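Local coordinates for hypothetical protein (Bacteroides ovatus, PDB 4EPS) that probably forms part of the tip of a fimbrium, a surface filament of the kind that mediates cell adhesion and biofilm formation, at residues 63-68 and 75-80; 140-143 and 148-151; 468-473 and 478-483. All coordinates share one frame; numbering follows the deposited sequence. Where two conformers were deposited one is given.

Contact 1 of 3, residues 63-68 and 75-80; sequences MPFTFN and KPILYD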
HETATM    1  N   MSE A  63      29.878  33.565 -43.084  1.00 31.61           N
HETATM    2  CA  MSE A  63      30.126  32.299 -43.756  1.00 31.96           C
HETATM    3  C   MSE A  63      29.346  31.175 -43.061  1.00 35.06           C
HETATM    4  O   MSE A  63      29.493  30.996 -41.848  1.00 32.14           O
HETATM    5  CB  MSE A  63      31.626  32.014 -43.786  1.00 34.36           C
HETATM    6  CG  MSE A  63      31.997  30.816 -44.627  1.00 43.29           C
HETATM    7 SE   MSE A  63      33.932  30.470 -44.518  0.75 53.31          SE
HETATM    8  CE  MSE A  63      34.526  32.003 -44.854  1.00 50.34           C
ATOM      9  N   PRO A  64      28.511  30.421 -43.809  1.00 32.43           N
ATOM     10  CA  PRO A  64      27.702  29.380 -43.158  1.00 31.66           C
ATOM     11  C   PRO A  64      28.430  28.053 -42.954  1.00 34.55           C
ATOM     12  O   PRO A  64      29.170  27.591 -43.826  1.00 32.78           O
ATOM     13  CB  PRO A  64      26.526  29.185 -44.120  1.00 34.10           C
ATOM     14  CG  PRO A  64      27.090  29.544 -45.495  1.00 39.40           C
ATOM     15  CD  PRO A  64      28.197  30.549 -45.260  1.00 35.68           C
ATOM     16  N   PHE A  65      28.160  27.421 -41.812  1.00 28.93           N
ATOM     17  CA  PHE A  65      28.649  26.084 -41.487  1.00 28.89           C
ATOM     18  C   PHE A  65      27.478  25.268 -41.020  1.00 30.96           C
ATOM     19  O   PHE A  65      26.674  25.772 -40.241  1.00 29.62           O
ATOM     20  CB  PHE A  65      29.769  26.127 -40.429  1.00 30.83           C
ATOM     21  CG  PHE A  65      31.056  26.648 -40.996  1.00 33.07           C
ATOM     22  CD1 PHE A  65      31.322  28.014 -41.018  1.00 35.32           C
ATOM     23  CD2 PHE A  65      31.968  25.787 -41.597  1.00 37.47           C
ATOM     24  CE1 PHE A  65      32.499  28.506 -41.594  1.00 37.22           C
ATOM     25  CE2 PHE A  65      33.137  26.285 -42.179  1.00 39.66           C
ATOM     26  CZ  PHE A  65      33.401  27.635 -42.156  1.00 37.30           C
ATOM     27  N   THR A  66      27.368  24.018 -41.482  1.00 25.42           N
ATOM     28  CA  THR A  66      26.260  23.126 -41.170  1.00 25.93           C
ATOM     29  C   THR A  66      26.734  21.919 -40.356  1.00 31.65           C
ATOM     30  O   THR A  66      27.761  21.309 -40.688  1.00 33.69           O
ATOM     31  CB  THR A  66      25.586  22.668 -42.499  1.00 33.70           C
ATOM     32  OG1 THR A  66      25.321  23.824 -43.286  1.00 37.42           O
ATOM     33  CG2 THR A  66      24.300  21.885 -42.280  1.00 31.51           C
ATOM     34  N   PHE A  67      25.993  21.593 -39.288  1.00 26.29           N
ATOM     35  CA  PHE A  67      26.309  20.436 -38.462  1.00 26.20           C
ATOM     36  C   PHE A  67      25.713  19.200 -39.151  1.00 32.00           C
ATOM     37  O   PHE A  67      24.569  19.263 -39.598  1.00 31.20           O
ATOM     38  CB  PHE A  67      25.761  20.603 -37.033  1.00 26.63           C
ATOM     39  CG  PHE A  67      26.259  19.559 -36.049  1.00 25.80           C
ATOM     40  CD1 PHE A  67      27.595  19.535 -35.650  1.00 28.06           C
ATOM     41  CD2 PHE A  67      25.375  18.674 -35.444  1.00 29.26           C
ATOM     42  CE1 PHE A  67      28.047  18.610 -34.706  1.00 28.34           C
ATOM     43  CE2 PHE A  67      25.828  17.751 -34.487  1.00 31.26           C
ATOM     44  CZ  PHE A  67      27.158  17.730 -34.126  1.00 28.84           C
ATOM     45  N   ASN A  68      26.496  18.124 -39.307  1.00 29.15           N
ATOM     46  CA  ASN A  68      26.010  16.923 -40.005  1.00 30.65           C
ATOM     47  C   ASN A  68      25.640  15.806 -39.020  1.00 35.07           C
ATOM     48  O   ASN A  68      25.393  14.683 -39.442  1.00 36.60           O
ATOM     49  CB  ASN A  68      27.079  16.429 -41.018  1.00 34.83           C
ATOM     50  CG  ASN A  68      28.278  15.717 -40.404  1.00 46.19           C
ATOM     51  OD1 ASN A  68      28.507  15.736 -39.193  1.00 31.24           O
ATOM     52  ND2 ASN A  68      29.045  15.024 -41.216  1.00 37.64           N
ATOM     53  N   LYS A  75      32.651  25.662 -46.526  1.00 48.58           N
ATOM     54  CA  LYS A  75      33.790  25.891 -47.406  1.00 50.19           C
ATOM     55  C   LYS A  75      35.055  26.000 -46.515  1.00 56.80           C
ATOM     56  O   LYS A  75      35.020  26.706 -45.503  1.00 54.34           O
ATOM     57  CB  LYS A  75      33.570  27.128 -48.288  1.00 52.81           C
ATOM     58  CG  LYS A  75      32.527  26.904 -49.381  1.00 70.28           C
ATOM     59  CD  LYS A  75      32.445  28.085 -50.338  1.00 85.27           C
ATOM     60  CE  LYS A  75      31.316  27.942 -51.330  1.00 96.01           C
ATOM     61  NZ  LYS A  75      31.244  29.111 -52.244  1.00105.99           N
ATOM     62  N   PRO A  76      36.136  25.238 -46.815  1.00 56.16           N
ATOM     63  CA  PRO A  76      37.316  25.259 -45.933  1.00 55.59           C
ATOM     64  C   PRO A  76      37.968  26.630 -45.755  1.00 55.66           C
ATOM     65  O   PRO A  76      38.050  27.423 -46.692  1.00 55.46           O
ATOM     66  CB  PRO A  76      38.293  24.291 -46.619  1.00 58.41           C
ATOM     67  CG  PRO A  76      37.824  24.205 -48.043  1.00 63.74           C
ATOM     68  CD  PRO A  76      36.331  24.296 -47.938  1.00 58.98           C
ATOM     69  N   ILE A  77      38.377  26.916 -44.513  1.00 49.43           N
ATOM     70  CA  ILE A  77      39.139  28.111 -44.171  1.00 48.24           C
ATOM     71  C   ILE A  77      40.548  27.619 -43.961  1.00 50.81           C
ATOM     72  O   ILE A  77      40.797  26.814 -43.056  1.00 49.11           O
ATOM     73  CB  ILE A  77      38.619  28.940 -42.967  1.00 50.52           C
ATOM     74  CG1 ILE A  77      37.117  29.223 -43.064  1.00 51.10           C
ATOM     75  CG2 ILE A  77      39.435  30.242 -42.817  1.00 49.38           C
ATOM     76  CD1 ILE A  77      36.504  29.387 -41.731  1.00 55.77           C
ATOM     77  N   LEU A  78      41.445  28.043 -44.835  1.00 48.56           N
ATOM     78  CA  LEU A  78      42.838  27.630 -44.781  1.00 49.31           C
ATOM     79  C   LEU A  78      43.624  28.609 -43.942  1.00 51.90           C
ATOM     80  O   LEU A  78      43.463  29.824 -44.106  1.00 50.36           O
ATOM     81  CB  LEU A  78      43.443  27.526 -46.199  1.00 50.28           C
ATOM     82  CG  LEU A  78      42.758  26.577 -47.194  1.00 55.95           C
ATOM     83  CD1 LEU A  78      43.327  26.759 -48.587  1.00 57.09           C
ATOM     84  CD2 LEU A  78      42.844  25.120 -46.751  1.00 58.20           C
ATOM     85  N   TYR A  79      44.484  28.083 -43.052  1.00 49.12           N
ATOM     86  CA  TYR A  79      45.320  28.935 -42.220  1.00 49.40           C
ATOM     87  C   TYR A  79      46.324  29.701 -43.074  1.00 56.97           C
ATOM     88  O   TYR A  79      46.904  29.161 -44.015  1.00 57.87           O
ATOM     89  CB  TYR A  79      46.050  28.162 -41.107  1.00 50.49           C
ATOM     90  CG  TYR A  79      46.953  29.070 -40.293  1.00 52.32           C
ATOM     91  CD1 TYR A  79      46.426  29.929 -39.332  1.00 53.43           C
ATOM     92  CD2 TYR A  79      48.317  29.165 -40.573  1.00 53.62           C
ATOM     93  CE1 TYR A  79      47.237  30.822 -38.634  1.00 54.56           C
ATOM     94  CE2 TYR A  79      49.137  30.061 -39.883  1.00 54.67           C
ATOM     95  CZ  TYR A  79      48.594  30.876 -38.905  1.00 62.34           C
ATOM     96  OH  TYR A  79      49.393  31.742 -38.204  1.00 64.75           O
ATOM     97  N   ASP A  80      46.529  30.961 -42.697  1.00 54.85           N
ATOM     98  CA  ASP A  80      47.432  31.921 -43.293  1.00 55.34           C
ATOM     99  C   ASP A  80      47.898  32.870 -42.196  1.00 55.44           C
ATOM    100  O   ASP A  80      47.120  33.169 -41.293  1.00 52.27           O
ATOM    101  CB  ASP A  80      46.680  32.678 -44.409  1.00 59.15           C
ATOM    102  CG  ASP A  80      47.477  33.739 -45.135  1.00 75.80           C
ATOM    103  OD1 ASP A  80      48.675  33.501 -45.405  1.00 78.65           O
ATOM    104  OD2 ASP A  80      46.888  34.779 -45.490  1.00 83.50           O
TER
HETATM  105  O   HOH W   1      30.760  27.654 -45.932  1.00 42.53           O

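Contact 2 of 3, residues 140-143 and 148-151; sequences TALI and NYSL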
ATOM      1  N   THR A 140      36.799  35.567 -30.478  1.00 26.78           N
ATOM      2  CA  THR A 140      37.470  34.278 -30.255  1.00 27.73           C
ATOM      3  C   THR A 140      38.767  34.214 -31.052  1.00 31.70           C
ATOM      4  O   THR A 140      38.794  34.607 -32.209  1.00 30.31           O
ATOM      5  CB  THR A 140      36.504  33.133 -30.657  1.00 32.12           C
ATOM      6  OG1 THR A 140      35.248  33.341 -29.996  1.00 29.25           O
ATOM      7  CG2 THR A 140      37.041  31.740 -30.318  1.00 28.65           C
ATOM      8  N   ALA A 141      39.819  33.668 -30.430  1.00 29.12           N
ATOM      9  CA  ALA A 141      41.116  33.524 -31.057  1.00 29.67           C
ATOM     10  C   ALA A 141      41.287  32.142 -31.668  1.00 29.84           C
ATOM     11  O   ALA A 141      40.775  31.138 -31.160  1.00 27.60           O
ATOM     12  CB  ALA A 141      42.203  33.769 -30.027  1.00 31.22           C
ATOM     13  N   LEU A 142      42.091  32.099 -32.717  1.00 27.40           N
ATOM     14  CA  LEU A 142      42.482  30.865 -33.372  1.00 27.98           C
ATOM     15  C   LEU A 142      43.558  30.187 -32.502  1.00 29.10           C
ATOM     16  O   LEU A 142      44.437  30.869 -31.957  1.00 27.92           O
ATOM     17  CB  LEU A 142      43.023  31.264 -34.736  1.00 29.37           C
ATOM     18  CG  LEU A 142      43.282  30.215 -35.775  1.00 36.51           C
ATOM     19  CD1 LEU A 142      41.996  29.595 -36.286  1.00 36.69           C
ATOM     20  CD2 LEU A 142      43.984  30.855 -36.960  1.00 41.19           C
ATOM     21  N   ILE A 143      43.468  28.874 -32.346  1.00 25.29           N
ATOM     22  CA  ILE A 143      44.411  28.088 -31.542  0.60 25.29           C
ATOM     23  C   ILE A 143      45.161  27.141 -32.468  1.00 30.34           C
ATOM     24  O   ILE A 143      44.516  26.480 -33.290  1.00 30.01           O
ATOM     25  CB  ILE A 143      43.680  27.290 -30.406  0.60 28.31           C
ATOM     26  CG1 ILE A 143      42.734  28.160 -29.537  0.60 29.11           C
ATOM     27  CG2 ILE A 143      44.655  26.464 -29.536  0.60 28.68           C
ATOM     28  CD1 ILE A 143      43.303  29.418 -28.952  0.60 35.34           C
ATOM     29  N   ASN A 148      47.975  22.791 -37.840  1.00 46.97           N
ATOM     30  CA  ASN A 148      46.864  22.229 -37.058  0.60 45.40           C
ATOM     31  C   ASN A 148      46.177  23.349 -36.253  1.00 46.50           C
ATOM     32  O   ASN A 148      46.664  23.731 -35.185  1.00 45.95           O
ATOM     33  CB  ASN A 148      47.368  21.112 -36.135  0.60 47.33           C
ATOM     34  CG  ASN A 148      46.300  20.384 -35.343  0.60 70.01           C
ATOM     35  OD1 ASN A 148      45.098  20.491 -35.605  0.60 62.87           O
ATOM     36  ND2 ASN A 148      46.725  19.602 -34.357  0.60 65.20           N
ATOM     37  N   TYR A 149      45.067  23.886 -36.775  1.00 36.96           N
ATOM     38  CA  TYR A 149      44.376  25.012 -36.167  1.00 34.18           C
ATOM     39  C   TYR A 149      42.912  24.730 -35.933  1.00 34.17           C
ATOM     40  O   TYR A 149      42.291  23.929 -36.640  1.00 31.52           O
ATOM     41  CB  TYR A 149      44.538  26.254 -37.064  1.00 35.92           C
ATOM     42  CG  TYR A 149      45.973  26.710 -37.208  1.00 39.68           C
ATOM     43  CD1 TYR A 149      46.804  26.168 -38.187  1.00 43.52           C
ATOM     44  CD2 TYR A 149      46.505  27.679 -36.364  1.00 40.44           C
ATOM     45  CE1 TYR A 149      48.140  26.559 -38.300  1.00 44.62           C
ATOM     46  CE2 TYR A 149      47.831  28.099 -36.490  1.00 42.75           C
ATOM     47  CZ  TYR A 149      48.644  27.537 -37.460  1.00 53.80           C
ATOM     48  OH  TYR A 149      49.946  27.962 -37.596  1.00 59.71           O
ATOM     49  N   SER A 150      42.374  25.356 -34.888  1.00 28.56           N
ATOM     50  CA  SER A 150      40.982  25.194 -34.523  1.00 26.99           C
ATOM     51  C   SER A 150      40.411  26.473 -33.976  1.00 29.29           C
ATOM     52  O   SER A 150      41.145  27.316 -33.439  1.00 26.70           O
ATOM     53  CB  SER A 150      40.820  24.074 -33.502  1.00 32.41           C
ATOM     54  OG  SER A 150      41.462  24.375 -32.276  1.00 40.93           O
ATOM     55  N   LEU A 151      39.107  26.637 -34.183  1.00 26.79           N
ATOM     56  CA  LEU A 151      38.274  27.705 -33.646  1.00 28.21           C
ATOM     57  C   LEU A 151      37.266  27.054 -32.766  1.00 30.72           C
ATOM     58  O   LEU A 151      36.493  26.213 -33.256  1.00 30.00           O
ATOM     59  CB  LEU A 151      37.576  28.502 -34.745  1.00 29.28           C
ATOM     60  CG  LEU A 151      38.353  29.595 -35.401  1.00 34.79           C
ATOM     61  CD1 LEU A 151      37.557  30.140 -36.576  1.00 35.06           C
ATOM     62  CD2 LEU A 151      38.711  30.715 -34.377  1.00 35.41           C
TER
HETATM   63  O   HOH W   2      39.683  28.833 -30.838  1.00 38.68           O
HETATM   64  O   HOH W   3      44.111  23.473 -32.462  1.00 50.97           O

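Contact 3 of 3, residues 468-473 and 478-483; sequences TYWSST and KNMYIV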
ATOM      1  N   THR A 468     -27.252  -6.886 -25.900  1.00 22.84           N
ATOM      2  CA  THR A 468     -26.335  -7.606 -26.781  1.00 22.85           C
ATOM      3  C   THR A 468     -25.259  -6.621 -27.165  1.00 23.74           C
ATOM      4  O   THR A 468     -25.582  -5.517 -27.580  1.00 23.73           O
ATOM      5  CB  THR A 468     -27.083  -8.194 -27.980  1.00 27.21           C
ATOM      6  OG1 THR A 468     -28.051  -9.131 -27.477  1.00 26.50           O
ATOM      7  CG2 THR A 468     -26.129  -8.934 -28.937  1.00 23.97           C
ATOM      8  N   TYR A 469     -23.985  -7.019 -27.047  1.00 20.53           N
ATOM      9  CA  TYR A 469     -22.881  -6.086 -27.245  1.00 20.53           C
ATOM     10  C   TYR A 469     -22.009  -6.413 -28.445  1.00 22.94           C
ATOM     11  O   TYR A 469     -21.625  -7.568 -28.631  1.00 20.92           O
ATOM     12  CB  TYR A 469     -22.001  -6.053 -25.962  1.00 20.60           C
ATOM     13  CG  TYR A 469     -22.763  -5.523 -24.769  1.00 20.30           C
ATOM     14  CD1 TYR A 469     -23.595  -6.355 -24.020  1.00 21.39           C
ATOM     15  CD2 TYR A 469     -22.740  -4.162 -24.450  1.00 21.09           C
ATOM     16  CE1 TYR A 469     -24.355  -5.854 -22.951  1.00 22.44           C
ATOM     17  CE2 TYR A 469     -23.494  -3.654 -23.391  1.00 22.11           C
ATOM     18  CZ  TYR A 469     -24.304  -4.503 -22.647  1.00 27.93           C
ATOM     19  OH  TYR A 469     -25.057  -3.999 -21.601  1.00 24.95           O
ATOM     20  N   TRP A 470     -21.672  -5.396 -29.241  1.00 21.07           N
ATOM     21  CA  TRP A 470     -20.745  -5.599 -30.354  1.00 21.80           C
ATOM     22  C   TRP A 470     -19.351  -5.966 -29.879  1.00 23.14           C
ATOM     23  O   TRP A 470     -18.873  -5.376 -28.914  1.00 21.03           O
ATOM     24  CB  TRP A 470     -20.539  -4.280 -31.129  1.00 21.36           C
ATOM     25  CG  TRP A 470     -21.679  -3.841 -31.986  1.00 22.62           C
ATOM     26  CD1 TRP A 470     -22.400  -2.692 -31.845  1.00 25.13           C
ATOM     27  CD2 TRP A 470     -22.134  -4.463 -33.200  1.00 22.64           C
ATOM     28  NE1 TRP A 470     -23.285  -2.555 -32.887  1.00 24.88           N
ATOM     29  CE2 TRP A 470     -23.161  -3.639 -33.728  1.00 26.41           C
ATOM     30  CE3 TRP A 470     -21.807  -5.660 -33.872  1.00 24.45           C
ATOM     31  CZ2 TRP A 470     -23.853  -3.961 -34.905  1.00 25.87           C
ATOM     32  CZ3 TRP A 470     -22.486  -5.975 -35.052  1.00 26.35           C
ATOM     33  CH2 TRP A 470     -23.495  -5.131 -35.557  1.00 26.77           C
ATOM     34  N   SER A 471     -18.667  -6.854 -30.605  1.00 20.84           N
ATOM     35  CA  SER A 471     -17.240  -7.047 -30.377  1.00 20.03           C
ATOM     36  C   SER A 471     -16.528  -6.678 -31.682  1.00 23.48           C
ATOM     37  O   SER A 471     -17.184  -6.509 -32.727  1.00 23.24           O
ATOM     38  CB  SER A 471     -16.903  -8.476 -29.958  1.00 20.55           C
ATOM     39  OG  SER A 471     -16.851  -9.320 -31.100  1.00 21.60           O
ATOM     40  N   SER A 472     -15.199  -6.580 -31.630  1.00 21.75           N
ATOM     41  CA  SER A 472     -14.396  -6.316 -32.823  1.00 21.74           C
ATOM     42  C   SER A 472     -13.926  -7.650 -33.449  1.00 25.59           C
ATOM     43  O   SER A 472     -13.124  -7.634 -34.387  1.00 25.87           O
ATOM     44  CB  SER A 472     -13.196  -5.441 -32.475  1.00 23.36           C
ATOM     45  OG  SER A 472     -12.455  -6.029 -31.413  1.00 22.96           O
ATOM     46  N   THR A 473     -14.427  -8.800 -32.930  1.00 22.34           N
ATOM     47  CA  THR A 473     -14.068 -10.139 -33.420  1.00 21.52           C
ATOM     48  C   THR A 473     -15.019 -10.518 -34.573  1.00 24.52           C
ATOM     49  O   THR A 473     -16.238 -10.556 -34.393  1.00 24.00           O
ATOM     50  CB  THR A 473     -14.109 -11.140 -32.244  1.00 22.39           C
ATOM     51  OG1 THR A 473     -13.290 -10.611 -31.183  1.00 24.49           O
ATOM     52  CG2 THR A 473     -13.618 -12.547 -32.657  1.00 21.21           C
ATOM     53  N   LYS A 478     -20.304 -11.112 -43.323  1.00 30.96           N
ATOM     54  CA  LYS A 478     -21.570 -10.473 -42.949  1.00 30.51           C
ATOM     55  C   LYS A 478     -21.761 -10.243 -41.458  1.00 31.76           C
ATOM     56  O   LYS A 478     -22.608  -9.413 -41.091  1.00 30.90           O
ATOM     57  CB  LYS A 478     -22.759 -11.336 -43.428  1.00 33.06           C
ATOM     58  CG  LYS A 478     -22.761 -11.673 -44.912  1.00 39.77           C
ATOM     59  CD  LYS A 478     -23.600 -12.938 -45.105  1.00 51.80           C
ATOM     60  CE  LYS A 478     -23.672 -13.425 -46.530  1.00 78.34           C
ATOM     61  NZ  LYS A 478     -24.413 -14.714 -46.628  1.00 91.22           N
ATOM     62  N   ASN A 479     -21.059 -11.021 -40.593  1.00 26.75           N
ATOM     63  CA  ASN A 479     -21.290 -11.037 -39.141  1.00 24.40           C
ATOM     64  C   ASN A 479     -20.076 -10.805 -38.283  1.00 26.62           C
ATOM     65  O   ASN A 479     -18.972 -11.238 -38.612  1.00 27.32           O
ATOM     66  CB  ASN A 479     -21.842 -12.427 -38.726  1.00 27.89           C
ATOM     67  CG  ASN A 479     -23.277 -12.729 -39.107  1.00 36.56           C
ATOM     68  OD1 ASN A 479     -23.809 -12.234 -40.095  1.00 33.64           O
ATOM     69  ND2 ASN A 479     -23.920 -13.610 -38.366  1.00 27.09           N
HETATM   70  N   MSE A 480     -20.316 -10.190 -37.117  1.00 22.87           N
HETATM   71  CA  MSE A 480     -19.363 -10.037 -36.030  1.00 21.13           C
HETATM   72  C   MSE A 480     -19.773 -11.001 -34.926  1.00 24.62           C
HETATM   73  O   MSE A 480     -20.915 -11.442 -34.883  1.00 24.65           O
HETATM   74  CB  MSE A 480     -19.387  -8.583 -35.442  1.00 22.18           C
HETATM   75  CG  MSE A 480     -19.115  -7.472 -36.454  1.00 26.23           C
HETATM   76 SE   MSE A 480     -17.405  -7.687 -37.310  0.75 32.23          SE
HETATM   77  CE  MSE A 480     -16.240  -7.285 -35.859  1.00 27.83           C
ATOM     78  N   TYR A 481     -18.872 -11.281 -33.996  1.00 21.36           N
ATOM     79  CA  TYR A 481     -19.241 -11.948 -32.752  1.00 20.38           C
ATOM     80  C   TYR A 481     -19.930 -10.895 -31.868  1.00 23.40           C
ATOM     81  O   TYR A 481     -19.483  -9.729 -31.818  1.00 22.15           O
ATOM     82  CB  TYR A 481     -17.999 -12.498 -32.028  1.00 20.74           C
ATOM     83  CG  TYR A 481     -17.536 -13.828 -32.577  1.00 23.27           C
ATOM     84  CD1 TYR A 481     -16.868 -13.909 -33.795  1.00 23.65           C
ATOM     85  CD2 TYR A 481     -17.749 -15.009 -31.869  1.00 25.20           C
ATOM     86  CE1 TYR A 481     -16.423 -15.133 -34.295  1.00 24.16           C
ATOM     87  CE2 TYR A 481     -17.266 -16.233 -32.338  1.00 26.23           C
ATOM     88  CZ  TYR A 481     -16.634 -16.292 -33.568  1.00 29.01           C
ATOM     89  OH  TYR A 481     -16.195 -17.493 -34.058  1.00 27.34           O
ATOM     90  N   ILE A 482     -21.010 -11.290 -31.191  1.00 20.46           N
ATOM     91  CA  ILE A 482     -21.754 -10.413 -30.275  1.00 19.73           C
ATOM     92  C   ILE A 482     -21.815 -11.119 -28.931  1.00 24.93           C
ATOM     93  O   ILE A 482     -21.896 -12.356 -28.880  1.00 24.84           O
ATOM     94  CB  ILE A 482     -23.167 -10.059 -30.840  1.00 22.40           C
ATOM     95  CG1 ILE A 482     -23.879 -11.340 -31.439  1.00 24.11           C
ATOM     96  CG2 ILE A 482     -23.043  -8.890 -31.862  1.00 22.62           C
ATOM     97  CD1 ILE A 482     -25.464 -11.202 -31.744  1.00 24.83           C
ATOM     98  N   VAL A 483     -21.776 -10.345 -27.856  1.00 20.32           N
ATOM     99  CA  VAL A 483     -21.716 -10.913 -26.526  1.00 19.60           C
ATOM    100  C   VAL A 483     -23.009 -10.639 -25.767  1.00 23.20           C
ATOM    101  O   VAL A 483     -23.543  -9.527 -25.788  1.00 22.42           O
ATOM    102  CB  VAL A 483     -20.456 -10.393 -25.754  1.00 22.04           C
ATOM    103  CG1 VAL A 483     -20.444 -10.861 -24.296  1.00 21.89           C
ATOM    104  CG2 VAL A 483     -19.175 -10.861 -26.461  1.00 22.18           C
TER

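Contact 1 of 3, residues 63-68 and 75-80
The end of strand 55-67, in the fimbrillin-like region, meets the loop that follows strand 72-73, with M63 and F65 packing on I77 and on the backbone of K75. M63 is a selenomethionine. With CG anti to the backbone N (chi1 -172°) and a bend only at chi3, its extended chain carries SE to I77. There M63 SE lies 3.7 Å from I77 CG1. The two side chains lie alongside one another, running opposite ways. The CB of F65 points neither toward nor away from residues 75-80, yet its ring reaches across. F65 CZ comes 3.6 Å from I77 CD1, at an oblique approach to the ring. The same F65 CZ is 3.8 Å from K75 O. I77 therefore touches both residues with one branch: CG1 and CD1 lie against the selenium, and CD1 against the ring.

No direct hydrogen bond joins the two segments. One water does so instead. It donates to P64 O at 2.6 Å and accepts from K75 N at 2.8 Å. L48 of strand 45-52 touches both F65 and I77, and I13 also packs on I77. The backbone N of I77 bonds a glycerol, probably from the crystallisation liquor. The direct contact is largely apolar, so the fit of M63 and F65 against I77, with one bridging water, sets how the loop lies on the strand.

Contact 2 of 3, residues 140-143 and 148-151
I143 pairs with S150 through the backbone, while L142 packs on Y149 and L151. The backbone bonds make I143 and S150 an antiparallel hydrogen-bonded pair. I143 N gives its hydrogen to S150 O at 3.0 Å, almost straight at 171°. S150 N returns a bond to I143 O at 2.9 Å. I143 O also receives a CA-H...O contact from Y149 CA at 3.2 Å.

Two waters add to this pair. One donates to A141 O at 2.6 Å and, weakly, to S150 O. The other donates to I143 O and bonds S150 OG at 2.8 Å.

The apolar contacts centre on L142. With CG anti to the backbone N (chi1 -169°), its two methyls split the work. L142 CD1 meets L151 CG at 3.7 Å, while L142 CD2 lies 4.1 Å from Y149 CD2, the L142 and Y149 side chains crossing at about a right angle. I13 and F88 also touch L142. A serine in place of L142 would probably leave L151 CG and the Y149 ring without this shared apolar neighbour and open a gap between them. Antiparallel pairing of this kind is typical of a beta hairpin, here strands 135-145 and 148-174.

Contact 3 of 3, residues 468-473 and 478-483
S471 and T473 bind the backbone of Y481, while W470 and T468 pack on M480 and I482. Y481 O accepts two bonds from one residue. S471 N reaches it at 3.2 Å, in the carbonyl plane but bent to 137°. S471 OG donates at 2.8 Å from above that plane. With chi1 at 81°, S471 OG sits between its own N and carbonyl carbon. It also accepts from T473 N, which makes an ST turn. Y481 N bonds T473 O at 2.8 Å and is nearly straight. T473 CG2 lies 3.7 Å from Y481 CD1.

Farther along, Y469 and V483 form an antiparallel hydrogen-bonded pair. Y469 N to V483 O measures 2.8 Å, and V483 N bonds back to Y469 O. V483 O also sits at the edge of the Y469 ring, in its plane. W470 and I482 are the adjoining non-hydrogen-bonded pair. W470 CE3 is 4.0 Å from I482 CG2, and T468 CG2 is 3.7 Å from I482 CD1. M480, a selenomethionine, crosses the indole at about a right angle, with CG 3.9 Å from W470 CZ3. Its chain bends at chi2 and chi3, which brings CE back to the backbone of S471 and S472.

Outer residues hold several of these groups. W470 NE1 bonds G344 O, Y469 OH bonds D464 O, T473 OG1 bonds S434 N, and S472 OG bonds V431 O. L437 of helix 434-438 touches S471 and V483. The first strand turns a corner at S472, within the ST turn, and bonding to the second resumes at T473 O with Y481 N. Such pairing is typical of an antiparallel beta hairpin, here strands 469-474 and 479-485 of a three-stranded sheet.

Contacts 1 and 2 are neighbours in the fimbrillin-like region, with centres about 12 Å apart. They touch directly. Y79, from the loop of contact 1, stacks its ring with Y149 of contact 2. Y79 CE2 lies 3.2 Å from Y149 OH, and Y79 CD1 lies 3.5 Å from L142 CD2. I13 touches side chains of both contacts. Contact 3 lies on the opposite side of the chain's centre, about 66 Å from contact 1 and 72 Å from contact 2, centre to centre. Its nearest atoms are about 44 Å from contact 1. Separate glycerols lie near contacts 1 and 3, probably from the crystallisation liquor.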